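PDB 6NZS: dextranase from Pseudarthrobacter oxydans, which catalyses the endohydrolysis of (1->6)-alpha-D-glucosidic linkages in dextran. Local coordinates for residues H244-V254 with A265-Y276. Sequence-based numbering, arbitrary orientation.
Sequences HAVLPPNVKWV and AFRFLHDNQSQY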
loop_
_atom_site.group_PDB
_atom_site.type_symbol
_atom_site.label_atom_id
_atom_site.label_comp_id
_atom_site.label_asym_id
_atom_site.label_seq_id
_atom_site.Cartn_x
_atom_site.Cartn_y
_atom_site.Cartn_z
ATOM N N HIS A 244 -20.985 -6.738 -6.654
ATOM C CA HIS A 244 -19.721 -7.407 -6.393
ATOM C C HIS A 244 -20.018 -8.868 -6.102
ATOM O O HIS A 244 -21.131 -9.224 -5.709
ATOM C CB HIS A 244 -18.910 -6.747 -5.265
ATOM C CG HIS A 244 -19.464 -6.965 -3.890
ATOM N ND1 HIS A 244 -20.798 -6.799 -3.584
ATOM C CD2 HIS A 244 -18.852 -7.307 -2.731
ATOM C CE1 HIS A 244 -20.985 -7.038 -2.299
ATOM N NE2 HIS A 244 -19.820 -7.345 -1.757
ATOM N N ALA A 245 -19.019 -9.715 -6.333
ATOM C CA ALA A 245 -19.206 -11.163 -6.280
ATOM C C ALA A 245 -19.227 -11.623 -4.827
ATOM O O ALA A 245 -18.215 -11.543 -4.122
ATOM C CB ALA A 245 -18.093 -11.856 -7.058
ATOM N N VAL A 246 -20.382 -12.103 -4.380
ATOM C CA VAL A 246 -20.540 -12.691 -3.056
ATOM C C VAL A 246 -20.599 -14.197 -3.276
ATOM O O VAL A 246 -21.598 -14.725 -3.773
ATOM C CB VAL A 246 -21.800 -12.158 -2.358
ATOM C CG1 VAL A 246 -21.967 -12.787 -0.981
ATOM C CG2 VAL A 246 -21.739 -10.627 -2.252
ATOM N N LEU A 247 -19.507 -14.880 -2.938
ATOM C CA LEU A 247 -19.210 -16.210 -3.454
ATOM C C LEU A 247 -19.871 -17.303 -2.615
ATOM O O LEU A 247 -19.931 -17.196 -1.383
ATOM C CB LEU A 247 -17.699 -16.442 -3.497
ATOM C CG LEU A 247 -16.943 -15.490 -4.434
ATOM C CD1 LEU A 247 -15.436 -15.670 -4.320
ATOM C CD2 LEU A 247 -17.392 -15.670 -5.875
ATOM N N PRO A 248 -20.333 -18.340 -3.306
ATOM C CA PRO A 248 -21.017 -19.457 -2.634
ATOM C C PRO A 248 -20.026 -20.366 -1.928
ATOM O O PRO A 248 -18.807 -20.280 -2.150
ATOM C CB PRO A 248 -21.713 -20.179 -3.797
ATOM C CG PRO A 248 -20.869 -19.880 -4.984
ATOM C CD PRO A 248 -20.354 -18.479 -4.772
ATOM N N PRO A 249 -20.510 -21.269 -1.067
ATOM C CA PRO A 249 -19.595 -21.996 -0.174
ATOM C C PRO A 249 -18.663 -22.955 -0.889
ATOM O O PRO A 249 -17.627 -23.323 -0.324
ATOM C CB PRO A 249 -20.540 -22.735 0.786
ATOM C CG PRO A 249 -21.852 -22.760 0.088
ATOM C CD PRO A 249 -21.926 -21.535 -0.749
ATOM N N ASN A 250 -18.990 -23.358 -2.114
ATOM C CA ASN A 250 -18.155 -24.278 -2.872
ATOM C C ASN A 250 -16.863 -23.638 -3.379
ATOM O O ASN A 250 -15.902 -24.361 -3.659
ATOM C CB ASN A 250 -18.979 -24.814 -4.048
ATOM C CG ASN A 250 -19.930 -23.754 -4.633
ATOM O OD1 ASN A 250 -21.017 -23.501 -4.081
ATOM N ND2 ASN A 250 -19.529 -23.143 -5.763
ATOM N N VAL A 251 -16.811 -22.313 -3.497
ATOM C CA VAL A 251 -15.671 -21.650 -4.127
ATOM C C VAL A 251 -14.534 -21.510 -3.120
ATOM O O VAL A 251 -14.684 -20.872 -2.074
ATOM C CB VAL A 251 -16.069 -20.287 -4.698
ATOM C CG1 VAL A 251 -14.842 -19.601 -5.288
ATOM C CG2 VAL A 251 -17.146 -20.458 -5.758
ATOM N N LYS A 252 -13.385 -22.101 -3.442
ATOM C CA LYS A 252 -12.219 -22.044 -2.574
ATOM C C LYS A 252 -11.062 -21.274 -3.191
ATOM O O LYS A 252 -10.068 -21.028 -2.501
ATOM C CB LYS A 252 -11.745 -23.466 -2.220
ATOM C CG LYS A 252 -11.249 -24.265 -3.425
ATOM C CD LYS A 252 -10.953 -25.728 -3.098
ATOM C CE LYS A 252 -10.278 -26.412 -4.286
ATOM N NZ LYS A 252 -10.029 -27.866 -4.056
ATOM N N TRP A 253 -11.163 -20.889 -4.460
ATOM C CA TRP A 253 -10.022 -20.321 -5.168
ATOM C C TRP A 253 -10.532 -19.389 -6.254
ATOM O O TRP A 253 -11.365 -19.789 -7.072
ATOM C CB TRP A 253 -9.223 -21.465 -5.800
ATOM C CG TRP A 253 -7.814 -21.160 -6.251
ATOM C CD1 TRP A 253 -7.265 -19.935 -6.536
ATOM C CD2 TRP A 253 -6.787 -22.125 -6.478
ATOM N NE1 TRP A 253 -5.949 -20.091 -6.918
ATOM C CE2 TRP A 253 -5.634 -21.426 -6.887
ATOM C CE3 TRP A 253 -6.727 -23.517 -6.357
ATOM C CZ2 TRP A 253 -4.435 -22.077 -7.183
ATOM C CZ3 TRP A 253 -5.543 -24.161 -6.658
ATOM C CH2 TRP A 253 -4.410 -23.443 -7.062
ATOM N N VAL A 254 -10.032 -18.151 -6.263
ATOM C CA VAL A 254 -10.208 -17.226 -7.378
ATOM C C VAL A 254 -8.831 -16.977 -7.975
ATOM O O VAL A 254 -7.891 -16.622 -7.250
ATOM C CB VAL A 254 -10.867 -15.912 -6.924
ATOM C CG1 VAL A 254 -10.792 -14.873 -8.040
ATOM C CG2 VAL A 254 -12.314 -16.172 -6.511
ATOM N N ALA A 265 -14.959 -6.876 -7.295
ATOM C CA ALA A 265 -14.526 -7.152 -5.930
ATOM C C ALA A 265 -15.105 -8.499 -5.528
ATOM O O ALA A 265 -16.068 -8.977 -6.131
ATOM C CB ALA A 265 -14.974 -6.059 -4.958
ATOM N N PHE A 266 -14.503 -9.118 -4.513
ATOM C CA PHE A 266 -14.878 -10.473 -4.125
ATOM C C PHE A 266 -15.105 -10.542 -2.628
ATOM O O PHE A 266 -14.292 -10.046 -1.842
ATOM C CB PHE A 266 -13.799 -11.492 -4.504
ATOM C CG PHE A 266 -13.679 -11.726 -5.977
ATOM C CD1 PHE A 266 -14.567 -12.559 -6.635
ATOM C CD2 PHE A 266 -12.676 -11.110 -6.710
ATOM C CE1 PHE A 266 -14.463 -12.772 -7.994
ATOM C CE2 PHE A 266 -12.565 -11.325 -8.075
ATOM C CZ PHE A 266 -13.464 -12.153 -8.716
ATOM N N ARG A 267 -16.198 -11.189 -2.237
ATOM C CA ARG A 267 -16.455 -11.499 -0.842
ATOM C C ARG A 267 -16.681 -12.997 -0.726
ATOM O O ARG A 267 -17.565 -13.549 -1.395
ATOM C CB ARG A 267 -17.681 -10.759 -0.318
ATOM C CG ARG A 267 -18.069 -11.244 1.069
ATOM C CD ARG A 267 -19.091 -10.343 1.728
ATOM N NE ARG A 267 -19.426 -10.839 3.056
ATOM C CZ ARG A 267 -20.361 -10.311 3.833
ATOM N NH1 ARG A 267 -21.054 -9.262 3.413
ATOM N NH2 ARG A 267 -20.604 -10.834 5.030
ATOM N N PHE A 268 -15.869 -13.650 0.100
ATOM C CA PHE A 268 -16.116 -15.042 0.464
ATOM C C PHE A 268 -17.024 -14.976 1.686
ATOM O O PHE A 268 -16.570 -14.829 2.821
ATOM C CB PHE A 268 -14.809 -15.766 0.758
ATOM C CG PHE A 268 -13.979 -16.063 -0.468
ATOM C CD1 PHE A 268 -13.202 -15.077 -1.056
ATOM C CD2 PHE A 268 -13.947 -17.341 -1.008
ATOM C CE1 PHE A 268 -12.409 -15.361 -2.170
ATOM C CE2 PHE A 268 -13.159 -17.633 -2.111
ATOM C CZ PHE A 268 -12.393 -16.640 -2.699
ATOM N N LEU A 269 -18.332 -15.065 1.432
ATOM C CA LEU A 269 -19.331 -14.880 2.477
ATOM C C LEU A 269 -19.291 -16.002 3.501
ATOM O O LEU A 269 -19.531 -15.765 4.691
ATOM C CB LEU A 269 -20.711 -14.802 1.837
ATOM C CG LEU A 269 -21.935 -14.789 2.752
ATOM C CD1 LEU A 269 -22.169 -13.404 3.284
ATOM C CD2 LEU A 269 -23.156 -15.290 1.992
ATOM N N HIS A 270 -18.981 -17.215 3.069
ATOM C CA HIS A 270 -19.045 -18.396 3.910
ATOM C C HIS A 270 -17.677 -18.730 4.490
ATOM O O HIS A 270 -16.634 -18.349 3.950
ATOM C CB HIS A 270 -19.608 -19.565 3.102
ATOM C CG HIS A 270 -20.917 -19.246 2.452
ATOM N ND1 HIS A 270 -22.118 -19.328 3.128
ATOM C CD2 HIS A 270 -21.219 -18.824 1.201
ATOM C CE1 HIS A 270 -23.099 -18.971 2.320
ATOM N NE2 HIS A 270 -22.583 -18.660 1.144
ATOM N N ASP A 271 -17.695 -19.433 5.627
ATOM C CA ASP A 271 -16.494 -19.717 6.405
ATOM C C ASP A 271 -16.168 -21.204 6.467
ATOM O O ASP A 271 -15.468 -21.643 7.385
ATOM C CB ASP A 271 -16.587 -19.115 7.815
ATOM C CG ASP A 271 -17.758 -19.660 8.625
ATOM O OD1 ASP A 271 -18.474 -20.557 8.138
ATOM O OD2 ASP A 271 -17.962 -19.177 9.761
ATOM N N ASN A 272 -16.627 -21.983 5.487
ATOM C CA ASN A 272 -16.579 -23.436 5.561
ATOM C C ASN A 272 -15.302 -24.056 5.005
ATOM O O ASN A 272 -15.063 -25.243 5.240
ATOM C CB ASN A 272 -17.784 -24.040 4.829
ATOM C CG ASN A 272 -17.871 -23.581 3.392
ATOM O OD1 ASN A 272 -18.177 -22.424 3.127
ATOM N ND2 ASN A 272 -17.581 -24.478 2.461
ATOM N N GLN A 273 -14.482 -23.309 4.266
ATOM C CA GLN A 273 -13.275 -23.877 3.670
ATOM C C GLN A 273 -12.114 -23.838 4.655
ATOM O O GLN A 273 -11.956 -22.872 5.404
ATOM C CB GLN A 273 -12.866 -23.118 2.404
ATOM C CG GLN A 273 -13.885 -23.155 1.263
ATOM C CD GLN A 273 -14.013 -24.521 0.613
ATOM O OE1 GLN A 273 -13.148 -25.387 0.765
ATOM N NE2 GLN A 273 -15.099 -24.718 -0.126
ATOM N N SER A 274 -11.295 -24.890 4.642
ATOM C CA SER A 274 -10.070 -24.869 5.432
ATOM C C SER A 274 -8.970 -24.059 4.754
ATOM O O SER A 274 -8.093 -23.523 5.444
ATOM C CB SER A 274 -9.583 -26.288 5.731
ATOM O OG SER A 274 -9.163 -26.936 4.548
ATOM N N GLN A 275 -9.002 -23.958 3.425
ATOM C CA GLN A 275 -7.982 -23.231 2.672
ATOM C C GLN A 275 -8.648 -22.401 1.586
ATOM O O GLN A 275 -9.361 -22.941 0.733
ATOM C CB GLN A 275 -6.978 -24.197 2.043
ATOM C CG GLN A 275 -5.983 -23.526 1.086
ATOM C CD GLN A 275 -4.819 -22.892 1.827
ATOM O OE1 GLN A 275 -4.092 -23.567 2.555
ATOM N NE2 GLN A 275 -4.643 -21.583 1.649
ATOM N N TYR A 276 -8.393 -21.094 1.607
ATOM C CA TYR A 276 -8.834 -20.171 0.575
ATOM C C TYR A 276 -7.616 -19.718 -0.218
ATOM O O TYR A 276 -6.500 -19.671 0.305
ATOM C CB TYR A 276 -9.491 -18.926 1.192
ATOM C CG TYR A 276 -10.786 -19.231 1.907
ATOM C CD1 TYR A 276 -11.980 -19.310 1.207
ATOM C CD2 TYR A 276 -10.810 -19.459 3.272
ATOM C CE1 TYR A 276 -13.174 -19.600 1.850
ATOM C CE2 TYR A 276 -11.995 -19.754 3.928
ATOM C CZ TYR A 276 -13.172 -19.822 3.208
ATOM O OH TYR A 276 -14.356 -20.128 3.863
HETATM O O HOH W 1 -15.241 -26.858 -2.341
HETATM O O HOH W 2 -8.063 -23.186 -1.935
#
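Strands 245-247 and 266-268 run parallel, their axes 4.8 Å apart and 19° from aligned. Three backbone hydrogen bonds join them: Ala245 N to Ala265 O, Arg267 N to Ala245 O and Leu247 N to Arg267 O. Ala245 and Leu247 share one face of this sheet with Phe266 and Phe268. The Leu247 methyl CD1 sits over the centre of the Phe268 ring, 3.6 Å from its centroid. The Phe268 ring edge meets the carbonyl of Val251, with Val251 O 3.6 Å from CE2. From the returning strand, Val254 divides its branches. Val254 CG1, anti to the backbone N (chi1 169°), sits over one face of Phe266, toward its rim, while Val254 CG2 touches Phe268 CZ at 3.8 Å. Phe318, on the next strand of this sheet, 316-320, stacks on Phe268.

At the turn, the Pro249 ring lies over one face of His270. Pro249 O accepts two hydrogen bonds from side-chain amides. Gln273 NE2 lies 2.9 Å from Pro249 O, in the carbonyl plane; Asn272 ND2 reaches Pro249 O at 3.0 Å from above that plane. A bend at chi2 (-70°) brings the Gln273 amide back to this oxygen. One water links Asn250 O to Gln273 NE2; another bridges Lys252 O and Gln275 O.

The two strand-loop-strand segments are equivalent parts of successive coils of a right-handed parallel beta-helix, the catalytic-domain fold of glycosyl hydrolase family 49, with aliphatic and aromatic side chains stacked coil upon coil inside.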